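Local coordinates for protein fatty Acyl-Adenylate Ligase (Escherichia coli, PDB 3PBK) that belongs to the AMP-binding enzyme family of the ANL clan and is modelled here with 5'-O-[(S)-(dodecanoyloxy)(hydroxy)phosphoryl]adenosine in its pocket, at residues F383-A389 with D450-T456; T21-D27 with R171-N175. One frame throughout, in Å; residues are numbered along the deposited sequence.

In the fold
From the N terminus, the chain first enters helix 22-29, and contact 2 closes when the loop between helix 156-160 and strand 177-181 returns to its first turns, 144 residues on. Within that span lies the four-strand parallel sheet built on strands 75-79, 99-103, 130-133 and 152-155. Contact 1 opens only afterwards: the turn between strands 380-384 and 388-389 meets strand 452-458, 61 positions on, joining an edge of the nine-strand mixed sheet to the five-strand antiparallel sheet beside the ligand. The two loops therefore follow in series without crossing, their centres 33 Å apart and nearest atoms about 21 Å.

Contact 1 of 2, residues F383-A389 with D450-T456. With 1ZZ (5'-O-[(S)-(dodecanoyloxy)(hydroxy)phosphoryl]adenosine), chain C.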
loop_
_atom_site.group_PDB
_atom_site.type_symbol
_atom_site.label_atom_id
_atom_site.label_comp_id
_atom_site.label_asym_id
_atom_site.label_seq_id
_atom_site.Cartn_x
_atom_site.Cartn_y
_atom_site.Cartn_z
ATOM N N PHE A 383 -10.781 3.207 17.311
ATOM C CA PHE A 383 -9.610 3.416 16.465
ATOM C C PHE A 383 -8.443 2.530 16.883
ATOM O O PHE A 383 -8.265 2.247 18.059
ATOM C CB PHE A 383 -9.220 4.896 16.440
ATOM C CG PHE A 383 -10.232 5.758 15.755
ATOM C CD1 PHE A 383 -10.366 5.724 14.376
ATOM C CD2 PHE A 383 -11.076 6.578 16.485
ATOM C CE1 PHE A 383 -11.316 6.504 13.735
ATOM C CE2 PHE A 383 -12.033 7.362 15.852
ATOM C CZ PHE A 383 -12.151 7.327 14.480
ATOM N N VAL A 384 -7.661 2.073 15.918
ATOM C CA VAL A 384 -6.573 1.160 16.233
ATOM C C VAL A 384 -5.264 1.898 16.515
ATOM O O VAL A 384 -4.895 2.826 15.807
ATOM C CB VAL A 384 -6.388 0.113 15.122
ATOM C CG1 VAL A 384 -5.196 -0.768 15.393
ATOM C CG2 VAL A 384 -7.635 -0.726 14.997
ATOM N N ASN A 385 -4.584 1.493 17.580
ATOM C CA ASN A 385 -3.276 2.029 17.931
ATOM C C ASN A 385 -2.249 1.650 16.866
ATOM O O ASN A 385 -1.991 0.473 16.630
ATOM C CB ASN A 385 -2.859 1.489 19.304
ATOM C CG ASN A 385 -1.611 2.157 19.853
ATOM O OD1 ASN A 385 -0.612 2.329 19.150
ATOM N ND2 ASN A 385 -1.656 2.519 21.132
ATOM N N CYS A 386 -1.664 2.659 16.229
ATOM C CA CYS A 386 -0.729 2.439 15.129
ATOM C C CYS A 386 0.712 2.727 15.521
ATOM O O CYS A 386 1.572 2.851 14.661
ATOM C CB CYS A 386 -1.116 3.280 13.914
ATOM S SG CYS A 386 -2.599 2.691 13.048
ATOM N N GLY A 387 0.978 2.838 16.816
ATOM C CA GLY A 387 2.351 2.928 17.275
ATOM C C GLY A 387 2.813 4.337 17.568
ATOM O O GLY A 387 2.039 5.285 17.442
ATOM N N LYS A 388 4.073 4.467 17.980
ATOM C CA LYS A 388 4.674 5.781 18.204
ATOM C C LYS A 388 5.691 6.077 17.113
ATOM O O LYS A 388 6.074 5.181 16.355
ATOM C CB LYS A 388 5.376 5.846 19.555
ATOM C CG LYS A 388 4.504 5.531 20.741
ATOM C CD LYS A 388 5.215 5.935 22.020
ATOM C CE LYS A 388 4.517 5.402 23.246
ATOM N NZ LYS A 388 5.072 6.060 24.459
ATOM N N ALA A 389 6.152 7.324 17.042
ATOM C CA ALA A 389 7.144 7.682 16.041
ATOM C C ALA A 389 8.372 6.785 16.147
ATOM O O ALA A 389 8.740 6.329 17.234
ATOM C CB ALA A 389 7.533 9.137 16.173
ATOM N N ASP A 450 -0.873 9.379 24.566
ATOM C CA ASP A 450 0.340 8.825 25.162
ATOM C C ASP A 450 1.304 8.444 24.063
ATOM O O ASP A 450 1.878 7.360 24.074
ATOM C CB ASP A 450 0.028 7.627 26.059
ATOM C CG ASP A 450 -1.144 7.899 27.000
ATOM O OD1 ASP A 450 -1.190 9.022 27.570
ATOM O OD2 ASP A 450 -2.021 7.004 27.163
ATOM N N GLY A 451 1.451 9.342 23.094
ATOM C CA GLY A 451 2.497 9.229 22.092
ATOM C C GLY A 451 2.230 8.244 20.978
ATOM O O GLY A 451 3.030 8.124 20.043
ATOM N N TYR A 452 1.115 7.531 21.093
ATOM C CA TYR A 452 0.686 6.607 20.064
ATOM C C TYR A 452 -0.198 7.323 19.049
ATOM O O TYR A 452 -1.002 8.179 19.408
ATOM C CB TYR A 452 -0.082 5.450 20.689
ATOM C CG TYR A 452 0.754 4.539 21.555
ATOM C CD1 TYR A 452 1.796 3.788 21.016
ATOM C CD2 TYR A 452 0.482 4.406 22.910
ATOM C CE1 TYR A 452 2.553 2.943 21.813
ATOM C CE2 TYR A 452 1.233 3.567 23.717
ATOM C CZ TYR A 452 2.261 2.838 23.165
ATOM O OH TYR A 452 2.991 2.011 23.982
ATOM N N LEU A 453 -0.045 6.967 17.781
ATOM C CA LEU A 453 -0.820 7.577 16.712
ATOM C C LEU A 453 -2.114 6.813 16.455
ATOM O O LEU A 453 -2.114 5.591 16.351
ATOM C CB LEU A 453 0.014 7.619 15.431
ATOM C CG LEU A 453 -0.592 8.250 14.174
ATOM C CD1 LEU A 453 -0.937 9.712 14.409
ATOM C CD2 LEU A 453 0.367 8.110 13.015
ATOM N N TYR A 454 -3.218 7.536 16.347
ATOM C CA TYR A 454 -4.472 6.918 15.956
ATOM C C TYR A 454 -4.944 7.465 14.616
ATOM O O TYR A 454 -5.348 8.618 14.515
ATOM C CB TYR A 454 -5.517 7.104 17.059
ATOM C CG TYR A 454 -5.212 6.237 18.254
ATOM C CD1 TYR A 454 -4.523 6.746 19.343
ATOM C CD2 TYR A 454 -5.557 4.890 18.270
ATOM C CE1 TYR A 454 -4.210 5.947 20.434
ATOM C CE2 TYR A 454 -5.246 4.087 19.354
ATOM C CZ TYR A 454 -4.576 4.624 20.430
ATOM O OH TYR A 454 -4.269 3.851 21.518
ATOM N N VAL A 455 -4.875 6.645 13.577
ATOM C CA VAL A 455 -5.215 7.123 12.245
ATOM C C VAL A 455 -6.701 6.954 12.012
ATOM O O VAL A 455 -7.212 5.837 12.066
ATOM C CB VAL A 455 -4.451 6.359 11.132
ATOM C CG1 VAL A 455 -4.608 7.076 9.809
ATOM C CG2 VAL A 455 -2.968 6.210 11.477
ATOM N N THR A 456 -7.403 8.048 11.737
ATOM C CA THR A 456 -8.857 7.968 11.605
ATOM C C THR A 456 -9.368 7.918 10.165
ATOM O O THR A 456 -10.458 7.398 9.920
ATOM C CB THR A 456 -9.535 9.130 12.299
ATOM O OG1 THR A 456 -9.246 10.323 11.575
ATOM C CG2 THR A 456 -9.021 9.270 13.717
HETATM P P 1ZZ C . 0.581 4.049 0.255
HETATM C C1 1ZZ C . 8.887 -6.632 6.390
HETATM N N1 1ZZ C . -3.072 4.469 5.337
HETATM O O1 1ZZ C . 0.092 1.521 2.380
HETATM C C2 1ZZ C . 8.455 -5.197 6.523
HETATM N N2 1ZZ C . -2.046 2.985 6.623
HETATM O O2 1ZZ C . 1.448 2.991 1.177
HETATM C C3 1ZZ C . 7.044 -4.831 6.071
HETATM N N3 1ZZ C . -5.003 4.878 6.959
HETATM O O3 1ZZ C . 1.275 5.427 -0.132
HETATM C C4 1ZZ C . 6.612 -3.394 6.418
HETATM N N4 1ZZ C . -4.888 3.633 8.911
HETATM O O4 1ZZ C . 0.206 3.472 -0.934
HETATM C C5 1ZZ C . 5.140 -2.966 6.446
HETATM N N5 1ZZ C . -3.013 2.119 9.269
HETATM O O5 1ZZ C . -0.724 4.446 1.085
HETATM C C6 1ZZ C . 4.975 -1.492 6.180
HETATM O O6 1ZZ C . -2.457 4.950 3.208
HETATM C C7 1ZZ C . 3.886 -0.698 6.855
HETATM O O7 1ZZ C . -4.121 7.837 4.386
HETATM C C8 1ZZ C . 3.333 0.491 6.102
HETATM O O8 1ZZ C . -1.337 8.276 3.912
HETATM C C9 1ZZ C . 1.823 0.593 5.839
HETATM C C10 1ZZ C . 1.305 0.938 4.466
HETATM C C11 1ZZ C . 1.907 1.855 3.493
HETATM C C12 1ZZ C . 1.037 2.241 2.392
HETATM C C13 1ZZ C . -0.676 5.701 1.713
HETATM C C14 1ZZ C . -1.877 6.108 2.576
HETATM C C15 1ZZ C . -1.806 6.976 3.845
HETATM C C16 1ZZ C . -3.172 6.802 4.360
HETATM C C17 1ZZ C . -3.399 5.340 4.184
HETATM C C18 1ZZ C . -2.010 3.671 5.429
HETATM C C19 1ZZ C . -3.195 3.413 7.290
HETATM C C20 1ZZ C . -3.825 4.286 6.543
HETATM C C21 1ZZ C . -5.505 4.508 8.164
HETATM C C22 1ZZ C . -3.690 3.055 8.464
#
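Two backbone hydrogen bonds join 383-389 to strand 452-456: Cys386 N gives to Leu453 O at 3.0 Å, and Leu453 N gives to Gly387 O at 2.7 Å, with an angle of 165° at the hydrogen. Leu453 thus both donates and accepts across the contact. Beside this pair the ring of Tyr452 is clasped from two sides. Lys388, its chain extended beyond CG, lays CE over one face, 3.6 Å from the ring centroid in a CH-pi contact, and carries NZ on to a cation-pi position above the same face. Against the opposite face comes Asn385, with ND2 3.2 Å from Tyr452 CG and the amide plane turned 67° from the ring. Farther along the strand, Thr456 CG2 sits over a face of the Phe383 ring, 3.8 Å from its centroid.

Cys386 and Val455 belong to the ligand pocket of this AMP-binding (ANL) fold, placing the junction between the mixed sheet and the five-strand antiparallel sheet at the adenine end of 1ZZ. Val455 CG1 is 3.2 Å from 1ZZ C21, while Cys386 SG lies 3.8 Å from 1ZZ N5 and packs on Val455 CG2.

The Asn385 amide is positioned by an Asx turn: with CG anti to the backbone N (chi1 -171°), OD1 accepts from Gly387 N at 2.9 Å, in the carbonyl plane. In the next shell, Ser346 OG is hydrogen-bonded to Cys386 O, and Tyr336 of strand 332-337 packs against Cys386, Leu453 and Val455. The Tyr454 ring meets that of Tyr447 on the neighbouring strand.

Contact 2 of 2, residues T21-D27 with R171-N175; sequences TLVDALD and RPVPN
Thr21 and Pro174 bring the two backbones nearest, CA to CA 5.7 Å, where Thr21, the N-cap residue of helix 22-29, whose O accepts from Ala25 N, meets the irregular run 171-175. That run lies in the loop between helix 156-160 and strand 177-181, so the contact ties this loop to the helix near the N terminus. Arg171 reaches along the first turns with its chain bent at chi2 (73°), which brings the guanidinium to the acids at Asp24 and Asp27. NH1 forms a salt bridge with Asp24 OD1 at 2.7 Å, its hydrogen bond rather bent at 138°; the carboxylate is met on its syn side but out of its plane, which stands 58° from that of the guanidinium. The Asp27 and Arg171 side chains run toward each other from opposite directions. OD2 of Asp27 and NH2 of Arg171 are modelled too close together, so the exact placing of this second salt bridge is doubtful. Next to the charged groups, Val23 CG1 lies 3.6 Å from Arg171 NE, and Val23 CG2 rests on Pro172 CG at 3.7 Å, the two side chains crossing at about a right angle. Thr21 adds its methyl, with CG2 4.0 Å from Pro172 CB, and a weak hydrogen bond from OG1 to Pro172 O at 3.4 Å. His197, on helix 197-211, packs against both Thr21 and Pro172. Asp27 OD1 has further partners in Lys55 NZ, a salt bridge, and Tyr95 OH. With Arg171 shared by two acids and Lys55 also paired with Asp27, both carboxylates would probably stay ionised.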
loop_
_atom_site.group_PDB
_atom_site.type_symbol
_atom_site.label_atom_id
_atom_site.label_comp_id
_atom_site.label_asym_id
_atom_site.label_seq_id
_atom_site.Cartn_x
_atom_site.Cartn_y
_atom_site.Cartn_z
ATOM N N THR A 21 23.508 2.616 0.780
ATOM C CA THR A 21 22.978 2.527 -0.567
ATOM C C THR A 21 22.417 1.149 -0.810
ATOM O O THR A 21 22.951 0.178 -0.291
ATOM C CB THR A 21 24.107 2.764 -1.568
ATOM O OG1 THR A 21 24.198 4.166 -1.860
ATOM C CG2 THR A 21 23.875 1.983 -2.846
ATOM N N LEU A 22 21.346 1.057 -1.596
ATOM C CA LEU A 22 20.707 -0.238 -1.887
ATOM C C LEU A 22 21.677 -1.234 -2.501
ATOM O O LEU A 22 21.579 -2.436 -2.273
ATOM C CB LEU A 22 19.497 -0.064 -2.814
ATOM C CG LEU A 22 18.155 0.294 -2.173
ATOM C CD1 LEU A 22 17.199 0.857 -3.206
ATOM C CD2 LEU A 22 17.562 -0.908 -1.498
ATOM N N VAL A 23 22.610 -0.727 -3.294
ATOM C CA VAL A 23 23.631 -1.570 -3.887
ATOM C C VAL A 23 24.564 -2.102 -2.797
ATOM O O VAL A 23 24.878 -3.293 -2.766
ATOM C CB VAL A 23 24.410 -0.821 -4.974
ATOM C CG1 VAL A 23 25.717 -1.548 -5.290
ATOM C CG2 VAL A 23 23.542 -0.664 -6.216
ATOM N N ASP A 24 24.994 -1.232 -1.891
ATOM C CA ASP A 24 25.691 -1.704 -0.705
ATOM C C ASP A 24 24.876 -2.795 -0.031
ATOM O O ASP A 24 25.366 -3.885 0.222
ATOM C CB ASP A 24 25.914 -0.561 0.273
ATOM C CG ASP A 24 26.948 0.422 -0.216
ATOM O OD1 ASP A 24 27.966 -0.032 -0.781
ATOM O OD2 ASP A 24 26.748 1.647 -0.038
ATOM N N ALA A 25 23.621 -2.498 0.259
ATOM C CA ALA A 25 22.759 -3.467 0.908
ATOM C C ALA A 25 22.832 -4.833 0.213
ATOM O O ALA A 25 23.146 -5.841 0.845
ATOM C CB ALA A 25 21.325 -2.953 0.963
ATOM N N LEU A 26 22.560 -4.869 -1.084
ATOM C CA LEU A 26 22.521 -6.133 -1.800
ATOM C C LEU A 26 23.894 -6.795 -1.878
ATOM O O LEU A 26 23.999 -8.021 -1.897
ATOM C CB LEU A 26 21.950 -5.938 -3.206
ATOM C CG LEU A 26 22.083 -7.127 -4.162
ATOM C CD1 LEU A 26 21.492 -8.369 -3.535
ATOM C CD2 LEU A 26 21.413 -6.826 -5.477
ATOM N N ASP A 27 24.942 -5.982 -1.946
ATOM C CA ASP A 27 26.296 -6.505 -2.005
ATOM C C ASP A 27 26.551 -7.385 -0.804
ATOM O O ASP A 27 27.168 -8.443 -0.915
ATOM C CB ASP A 27 27.309 -5.367 -2.019
ATOM C CG ASP A 27 27.730 -4.981 -3.417
ATOM O OD1 ASP A 27 27.210 -5.578 -4.389
ATOM O OD2 ASP A 27 28.591 -4.090 -3.547
ATOM N N ARG A 171 29.784 3.242 -8.417
ATOM C CA ARG A 171 29.052 2.965 -7.187
ATOM C C ARG A 171 28.107 4.126 -6.854
ATOM O O ARG A 171 28.499 5.288 -6.911
ATOM C CB ARG A 171 30.056 2.756 -6.055
ATOM C CG ARG A 171 29.723 1.632 -5.117
ATOM C CD ARG A 171 29.946 0.260 -5.764
ATOM N NE ARG A 171 29.254 -0.813 -5.044
ATOM C CZ ARG A 171 29.067 -0.835 -3.725
ATOM N NH1 ARG A 171 29.547 0.142 -2.949
ATOM N NH2 ARG A 171 28.411 -1.846 -3.171
ATOM N N PRO A 172 26.848 3.819 -6.516
ATOM C CA PRO A 172 25.883 4.889 -6.230
ATOM C C PRO A 172 26.159 5.554 -4.880
ATOM O O PRO A 172 26.713 4.894 -3.987
ATOM C CB PRO A 172 24.540 4.151 -6.184
ATOM C CG PRO A 172 24.798 2.801 -6.776
ATOM C CD PRO A 172 26.223 2.489 -6.479
ATOM N N VAL A 173 25.791 6.830 -4.738
ATOM C CA VAL A 173 25.919 7.530 -3.449
ATOM C C VAL A 173 24.543 7.835 -2.834
ATOM O O VAL A 173 23.533 7.906 -3.549
ATOM C CB VAL A 173 26.741 8.852 -3.541
ATOM C CG1 VAL A 173 27.389 9.004 -4.910
ATOM C CG2 VAL A 173 25.861 10.066 -3.215
ATOM N N PRO A 174 24.507 8.020 -1.502
ATOM C CA PRO A 174 23.274 8.212 -0.736
ATOM C C PRO A 174 22.250 9.159 -1.356
ATOM O O PRO A 174 21.069 8.848 -1.320
ATOM C CB PRO A 174 23.786 8.771 0.583
ATOM C CG PRO A 174 25.077 8.090 0.758
ATOM C CD PRO A 174 25.678 7.976 -0.614
ATOM N N ASN A 175 22.675 10.285 -1.911
ATOM C CA ASN A 175 21.704 11.272 -2.361
ATOM C C ASN A 175 21.182 11.086 -3.762
ATOM O O ASN A 175 20.391 11.893 -4.242
ATOM C CB ASN A 175 22.223 12.686 -2.155
ATOM C CG ASN A 175 22.037 13.146 -0.735
ATOM O OD1 ASN A 175 22.747 14.026 -0.256
ATOM N ND2 ASN A 175 21.072 12.531 -0.036
#